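Local coordinates for protein diffuse adherence adhesin (Escherichia coli, PDB 4MEE) that as a whole mediates bacterial attachment to mammalian cells, autoaggregation and biofilm formation, and is seen here as its C-terminal outer-membrane beta-barrel transport unit, at residues L159-F164 with V345-T350; F292-K297 with Y306-L311; N369-A374 with I403-E408. All coordinates share one frame; numbering follows the deposited sequence.

Interaction 1: L159-F164 with V345-T350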
# COMPACT_ATOMS: atom_id res chain seq x y z
N LEU A 159 4.42 8.55 -1.48
CA LEU A 159 4.25 7.48 -2.44
C LEU A 159 5.37 6.50 -2.34
O LEU A 159 5.16 5.32 -2.42
CB LEU A 159 4.30 8.08 -3.82
CG LEU A 159 3.03 8.82 -4.17
CD1 LEU A 159 3.30 9.61 -5.43
CD2 LEU A 159 1.94 7.79 -4.36
N ALA A 160 6.56 7.00 -2.14
CA ALA A 160 7.71 6.17 -2.13
C ALA A 160 7.58 5.15 -1.05
O ALA A 160 8.06 4.05 -1.19
CB ALA A 160 8.90 7.01 -1.87
N ASN A 161 6.93 5.51 0.04
CA ASN A 161 6.76 4.58 1.14
C ASN A 161 5.50 3.74 1.11
O ASN A 161 5.46 2.67 1.69
CB ASN A 161 6.81 5.32 2.45
CG ASN A 161 8.09 6.08 2.61
OD1 ASN A 161 8.97 5.64 3.31
ND2 ASN A 161 8.17 7.22 1.98
N SER A 162 4.45 4.22 0.47
CA SER A 162 3.25 3.44 0.43
C SER A 162 3.01 2.81 -0.92
O SER A 162 2.01 2.14 -1.12
CB SER A 162 2.06 4.30 0.77
OG SER A 162 1.86 5.27 -0.23
N LEU A 163 3.90 3.03 -1.87
CA LEU A 163 3.68 2.47 -3.19
C LEU A 163 3.77 0.95 -3.32
O LEU A 163 3.03 0.36 -4.10
CB LEU A 163 4.60 3.15 -4.21
CG LEU A 163 4.01 3.46 -5.59
CD1 LEU A 163 2.49 3.46 -5.55
CD2 LEU A 163 4.55 4.78 -6.11
N PHE A 164 4.67 0.30 -2.60
CA PHE A 164 4.85 -1.13 -2.80
C PHE A 164 4.35 -1.95 -1.64
O PHE A 164 4.79 -3.07 -1.45
CB PHE A 164 6.31 -1.45 -3.02
CG PHE A 164 6.77 -1.16 -4.38
CD1 PHE A 164 6.31 -1.88 -5.42
CD2 PHE A 164 7.66 -0.15 -4.59
CE1 PHE A 164 6.73 -1.61 -6.68
CE2 PHE A 164 8.08 0.13 -5.85
CZ PHE A 164 7.62 -0.61 -6.88
N VAL A 345 3.48 -1.54 9.76
CA VAL A 345 4.47 -1.34 8.69
C VAL A 345 5.48 -0.26 9.07
O VAL A 345 5.11 0.83 9.52
CB VAL A 345 3.80 -0.97 7.34
CG1 VAL A 345 4.84 -0.86 6.23
CG2 VAL A 345 2.73 -1.97 6.96
N TRP A 346 6.77 -0.56 8.88
CA TRP A 346 7.84 0.43 9.05
C TRP A 346 8.26 0.99 7.70
O TRP A 346 8.79 0.27 6.84
CB TRP A 346 9.04 -0.18 9.79
CG TRP A 346 10.32 0.61 9.65
CD1 TRP A 346 10.52 1.92 9.98
CD2 TRP A 346 11.58 0.13 9.15
NE1 TRP A 346 11.82 2.29 9.71
CE2 TRP A 346 12.49 1.22 9.20
CE3 TRP A 346 12.03 -1.10 8.66
CZ2 TRP A 346 13.82 1.10 8.79
CZ3 TRP A 346 13.35 -1.22 8.25
CH2 TRP A 346 14.23 -0.12 8.32
N MET A 347 8.01 2.28 7.51
CA MET A 347 8.36 2.98 6.27
C MET A 347 9.70 3.69 6.43
O MET A 347 9.79 4.71 7.10
CB MET A 347 7.25 3.97 5.89
CG MET A 347 5.90 3.32 5.62
SD MET A 347 4.58 4.51 5.27
CE MET A 347 3.18 3.42 5.05
N GLY A 348 10.74 3.13 5.80
CA GLY A 348 12.10 3.67 5.96
C GLY A 348 12.76 4.16 4.68
O GLY A 348 13.98 4.15 4.57
N VAL A 349 11.95 4.59 3.72
CA VAL A 349 12.47 5.18 2.48
C VAL A 349 12.63 6.68 2.68
O VAL A 349 11.66 7.40 2.95
CB VAL A 349 11.55 4.90 1.27
CG1 VAL A 349 12.10 5.57 0.01
CG2 VAL A 349 11.42 3.40 1.03
N THR A 350 13.87 7.15 2.56
CA THR A 350 14.21 8.56 2.71
C THR A 350 14.76 9.13 1.41
O THR A 350 15.42 8.43 0.65
CB THR A 350 15.24 8.80 3.83
OG1 THR A 350 16.28 7.82 3.75
CG2 THR A 350 14.57 8.71 5.20
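M347 meets helix 149-162 by laying its side chain past N161. Its CB is 3.7 Å from N161 CB. CG turns beside the backbone N (chi1 -62°), and the extended chain beyond it carries SD past the same carbon, with N161 CB 3.7 Å from M347 SD. The thioether thus borders the aliphatic root of the asparagine, whose amide continues toward the next residues of the strand. M347 also touches F409, which reaches N161 as well.

At G348 the strand approaches with backbone alone: G348 N lies 4.0 Å from N161 OD1, and G348 CA sits over one face of the W346 ring, offset toward its rim. This is the place where the N-terminal helix 149-162 lies inside the autotransporter beta barrel, against the inner surface of strand 333-355, and N161 makes a polar link from the helix to the wall.

V349 supplies the donor for that link. Its amide N donates to N161 OD1 at 3.2 Å, a bent bond (140° at the hydrogen) with the donor tilted 25° from the carbonyl plane. The two side chains slide past each other in opposite directions, and V349 CB packs against the same amide oxygen. V349 CG1, anti to the backbone N, reaches inward to A160 CB at 4.0 Å, an apolar touch between helix and strand. A160 also touches F292 and V349 touches N290, both on strand 280-298, while L308 of strand 303-327 packs on V349.

Interaction 2: F292-K297 with Y306-L311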
# COMPACT_ATOMS: atom_id res chain seq x y z
N PHE A 292 13.91 4.53 -5.95
CA PHE A 292 13.00 5.37 -6.71
C PHE A 292 13.73 6.51 -7.38
O PHE A 292 14.68 7.02 -6.85
CB PHE A 292 11.95 5.94 -5.77
CG PHE A 292 10.82 5.03 -5.50
CD1 PHE A 292 10.78 4.29 -4.36
CD2 PHE A 292 9.80 4.94 -6.39
CE1 PHE A 292 9.74 3.46 -4.13
CE2 PHE A 292 8.75 4.12 -6.16
CZ PHE A 292 8.72 3.38 -5.03
N ASN A 293 13.29 6.92 -8.56
CA ASN A 293 13.92 8.05 -9.19
C ASN A 293 12.87 9.08 -9.31
O ASN A 293 11.89 8.85 -9.97
CB ASN A 293 14.31 7.70 -10.59
CG ASN A 293 15.61 6.94 -10.66
OD1 ASN A 293 16.19 6.55 -9.65
ND2 ASN A 293 16.08 6.74 -11.87
N ALA A 294 13.08 10.25 -8.73
CA ALA A 294 12.03 11.24 -8.66
C ALA A 294 12.41 12.51 -9.35
O ALA A 294 13.57 12.74 -9.60
CB ALA A 294 11.73 11.53 -7.23
N SER A 295 11.42 13.32 -9.67
CA SER A 295 11.63 14.62 -10.29
C SER A 295 10.59 15.55 -9.77
O SER A 295 9.49 15.13 -9.50
CB SER A 295 11.37 14.55 -11.77
OG SER A 295 12.05 13.47 -12.34
N VAL A 296 10.91 16.83 -9.69
CA VAL A 296 9.90 17.82 -9.42
C VAL A 296 10.02 18.93 -10.42
O VAL A 296 11.11 19.38 -10.70
CB VAL A 296 10.11 18.44 -8.06
CG1 VAL A 296 9.17 19.59 -7.90
CG2 VAL A 296 9.82 17.41 -7.01
N LYS A 297 8.91 19.38 -10.97
CA LYS A 297 8.99 20.44 -11.95
C LYS A 297 8.02 21.49 -11.54
O LYS A 297 6.87 21.19 -11.28
CB LYS A 297 8.56 19.92 -13.31
CG LYS A 297 9.49 20.27 -14.43
CD LYS A 297 9.18 21.64 -14.95
CE LYS A 297 9.12 21.60 -16.44
NZ LYS A 297 8.96 22.99 -16.93
N TYR A 306 16.17 13.92 -8.23
CA TYR A 306 16.79 13.35 -7.04
C TYR A 306 16.37 11.88 -6.87
O TYR A 306 15.61 11.38 -7.68
CB TYR A 306 16.41 14.18 -5.81
CG TYR A 306 14.96 14.26 -5.49
CD1 TYR A 306 14.12 15.07 -6.20
CD2 TYR A 306 14.45 13.56 -4.44
CE1 TYR A 306 12.82 15.14 -5.89
CE2 TYR A 306 13.15 13.62 -4.13
CZ TYR A 306 12.36 14.41 -4.86
OH TYR A 306 11.07 14.47 -4.52
N ASN A 307 16.85 11.19 -5.83
CA ASN A 307 16.47 9.79 -5.57
C ASN A 307 15.92 9.56 -4.20
O ASN A 307 16.39 10.15 -3.27
CB ASN A 307 17.66 8.88 -5.55
CG ASN A 307 18.60 9.13 -6.67
OD1 ASN A 307 19.80 9.16 -6.47
ND2 ASN A 307 18.06 9.29 -7.87
N LEU A 308 15.00 8.61 -4.06
CA LEU A 308 14.62 8.14 -2.73
C LEU A 308 14.81 6.64 -2.66
O LEU A 308 14.43 5.93 -3.57
CB LEU A 308 13.17 8.43 -2.38
CG LEU A 308 12.09 9.29 -3.02
CD1 LEU A 308 11.62 10.32 -2.03
CD2 LEU A 308 12.47 9.93 -4.32
N ASN A 309 15.41 6.14 -1.60
CA ASN A 309 15.49 4.69 -1.50
C ASN A 309 15.53 4.19 -0.09
O ASN A 309 15.85 4.91 0.82
CB ASN A 309 16.62 4.09 -2.33
CG ASN A 309 17.87 4.92 -2.31
OD1 ASN A 309 18.64 4.90 -1.36
ND2 ASN A 309 18.10 5.63 -3.40
N GLY A 310 15.18 2.94 0.11
CA GLY A 310 15.19 2.49 1.48
C GLY A 310 14.51 1.19 1.73
O GLY A 310 14.20 0.45 0.81
N LEU A 311 14.26 0.93 3.00
CA LEU A 311 13.71 -0.32 3.43
C LEU A 311 12.30 -0.10 3.87
O LEU A 311 11.97 0.89 4.46
CB LEU A 311 14.49 -0.81 4.62
CG LEU A 311 15.33 -2.08 4.55
CD1 LEU A 311 16.29 -2.02 3.39
CD2 LEU A 311 16.11 -2.21 5.83
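Y306 lays its ring against A294 across the antiparallel hairpin of strands 280-298 and 303-327. From CB, the first torsion (chi1 61°) sets CG between the backbone N and the carbonyl carbon, and the ring is directed across toward the partner strand. CD1 is the first ring atom to come near it, in the neighbourhood of A294 O. CE1 goes further and meets V296 CG2 at 3.9 Å, the methyl lying at the ring edge in its plane. CZ comes to 3.8 Å from A294 CB, which stands over one ring face as a CH-pi contact, 4.0 Å from the Y306 centroid and 18° off the normal; CE2 flanks the same methyl. At the tip, OH still has V296 CG2 nearby and makes a weak hydrogen bond with N156 ND2.

The backbones beneath are tied by two hydrogen-bonded pairs. A294 N donates to Y306 O at 3.0 Å, and Y306 N returns the bond to A294 O. One pair further, F292 N donates to L308 O at 2.8 Å, and L308 N to F292 O at 3.2 Å. Between them N293 and N307 form the non-hydrogen-bonded pair, on the opposite face from Y306 and A294. L308 CD2 packs on A294 CB, a methyl shared by the leucine and the tyrosine ring.

The face carrying F292, A294, Y306 and L308 turns into the barrel. There helix 149-162 sends Y153 against the Y306 ring and N156 against A294, while L260 of strand 255-272 touches F292, A294 and L308. V349 and P351 of strand 333-355 lie against L308 from the next strand over.

Interaction 3: N369-A374 with I403-E408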
# COMPACT_ATOMS: atom_id res chain seq x y z
N ASN A 369 8.18 6.54 9.60
CA ASN A 369 6.77 6.42 9.98
C ASN A 369 6.36 4.97 10.22
O ASN A 369 6.80 4.07 9.51
CB ASN A 369 5.88 7.04 8.90
CG ASN A 369 4.40 6.74 9.10
OD1 ASN A 369 3.79 7.14 10.09
ND2 ASN A 369 3.82 6.03 8.14
N ILE A 370 5.53 4.75 11.24
CA ILE A 370 4.95 3.43 11.48
C ILE A 370 3.44 3.47 11.24
O ILE A 370 2.69 4.08 12.00
CB ILE A 370 5.28 2.88 12.89
CG1 ILE A 370 6.79 2.63 13.03
CG2 ILE A 370 4.51 1.59 13.17
CD1 ILE A 370 7.26 2.44 14.46
N GLN A 371 3.02 2.82 10.15
CA GLN A 371 1.60 2.69 9.83
C GLN A 371 1.01 1.46 10.49
O GLN A 371 1.52 0.35 10.32
CB GLN A 371 1.39 2.65 8.31
CG GLN A 371 -0.07 2.62 7.89
CD GLN A 371 -0.28 2.92 6.42
OE1 GLN A 371 -0.61 2.04 5.64
NE2 GLN A 371 -0.09 4.18 6.04
N THR A 372 -0.05 1.66 11.26
CA THR A 372 -0.73 0.56 11.93
C THR A 372 -2.15 0.42 11.39
O THR A 372 -2.91 1.39 11.32
CB THR A 372 -0.76 0.74 13.46
OG1 THR A 372 0.45 1.38 13.90
CG2 THR A 372 -0.90 -0.60 14.17
N LYS A 373 -2.49 -0.81 11.00
CA LYS A 373 -3.82 -1.14 10.53
C LYS A 373 -4.48 -2.12 11.48
O LYS A 373 -3.90 -3.16 11.81
CB LYS A 373 -3.77 -1.72 9.11
CG LYS A 373 -3.41 -0.71 8.03
CD LYS A 373 -3.59 -1.30 6.64
CE LYS A 373 -3.42 -0.24 5.57
NZ LYS A 373 -3.75 -0.75 4.21
N ALA A 374 -5.67 -1.77 11.95
CA ALA A 374 -6.47 -2.65 12.80
C ALA A 374 -7.86 -2.76 12.19
O ALA A 374 -8.48 -1.74 11.87
CB ALA A 374 -6.54 -2.11 14.22
N ILE A 403 -6.58 3.11 10.06
CA ILE A 403 -5.18 3.39 9.78
C ILE A 403 -4.69 4.48 10.70
O ILE A 403 -5.30 5.54 10.80
CB ILE A 403 -4.97 3.83 8.32
CG1 ILE A 403 -5.38 2.70 7.37
CG2 ILE A 403 -3.52 4.23 8.09
CD1 ILE A 403 -5.74 3.19 5.99
N HIS A 404 -3.58 4.21 11.38
CA HIS A 404 -2.94 5.18 12.23
C HIS A 404 -1.52 5.35 11.73
O HIS A 404 -0.89 4.37 11.37
CB HIS A 404 -2.93 4.68 13.67
CG HIS A 404 -2.20 5.58 14.62
ND1 HIS A 404 -2.69 6.81 14.98
CD2 HIS A 404 -1.04 5.42 15.29
CE1 HIS A 404 -1.85 7.38 15.84
NE2 HIS A 404 -0.84 6.55 16.04
N ASN A 405 -1.03 6.58 11.70
CA ASN A 405 0.36 6.83 11.36
C ASN A 405 1.09 7.53 12.48
O ASN A 405 0.57 8.49 13.06
CB ASN A 405 0.47 7.66 10.09
CG ASN A 405 0.03 6.89 8.87
OD1 ASN A 405 0.72 5.99 8.41
ND2 ASN A 405 -1.13 7.25 8.34
N THR A 406 2.29 7.05 12.78
CA THR A 406 3.12 7.66 13.81
C THR A 406 3.68 9.03 13.39
O THR A 406 3.76 9.94 14.20
CB THR A 406 4.24 6.70 14.25
OG1 THR A 406 3.64 5.56 14.86
CG2 THR A 406 5.15 7.36 15.26
N HIS A 407 4.04 9.17 12.11
CA HIS A 407 4.45 10.48 11.58
C HIS A 407 3.47 10.94 10.52
O HIS A 407 2.58 10.21 10.11
CB HIS A 407 5.83 10.40 10.93
CG HIS A 407 6.91 9.91 11.85
ND1 HIS A 407 6.81 8.75 12.57
CD2 HIS A 407 8.13 10.42 12.12
CE1 HIS A 407 7.91 8.56 13.27
NE2 HIS A 407 8.73 9.57 13.02
N GLU A 408 3.66 12.16 10.04
CA GLU A 408 2.94 12.61 8.86
C GLU A 408 3.97 13.13 7.86
O GLU A 408 4.88 13.88 8.22
CB GLU A 408 1.80 13.59 9.21
CG GLU A 408 2.08 15.09 9.10
CD GLU A 408 1.08 15.93 9.89
OE1 GLU A 408 0.52 16.89 9.31
OE2 GLU A 408 0.84 15.63 11.08
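N405 OD1 is held by two amide donors from the facing segment. N369 ND2 and Q371 NE2 each reach it at 3.1 Å. The Q371 bond lies in the carbonyl plane on a lone pair, and is nearly straight (168° at the hydrogen); the N369 donor is tilted 32° from that plane. Q371 has its CG anti to the backbone N (chi1 -176°) and an extended chain, and its side chain runs beside that of N405, both pointing the same way with their amide planes turned well apart. N405 ND2 is spoken for by S423 O, so the asparagine bridges this strand pair and the following part of the barrel.

Strands 370-383 and 397-405 are antiparallel neighbours in the wall of the autotransporter beta barrel. T372 and H404 form a hydrogen-bonded pair: T372 N donates to H404 O at 2.8 Å, and H404 N to T372 O at 2.9 Å. On the face bearing Q371, K373, I403 and N405, which looks into the barrel, I403 CG2 packs against Q371 CG, and I403 CG1 lies alongside CG and CE of K373. K373 NZ goes on to salt bridges with D167, downstream of the helix, and E428 of strand 425-436.

Beyond N405 the chain leaves strand 397-405, but T406 N still donates to I370 O at 3.1 Å. The hydroxyl T406 OG1 adds a weak bond to the same carbonyl oxygen. N369 CG is anti to its backbone N, and the amide oxygen takes the backbone N-H of the residue after T406: H407 N donates to N369 OD1 at 2.9 Å, in the carbonyl plane on a lone pair.

Interaction 1 sits between the other two: its strand 333-355 is flanked in the barrel wall by strand 303-327 of interaction 2 and strand 370-383 of interaction 3. On one side G348 N is 2.9 Å from L311 O of interaction 2, a probable hydrogen bond, and F164 and A160 of segment 159-164 pack against F292. On the other side V345 N is 2.8 Å from Q371 O and M347 N 2.9 Å from N369 O of interaction 3, both probable hydrogen bonds. Centres of interactions 1 and 2 lie about 12 Å apart, those of 1 and 3 about 11 Å. Interactions 2 and 3 do not touch; their centres are about 22 Å apart, nearest atoms about 8 Å.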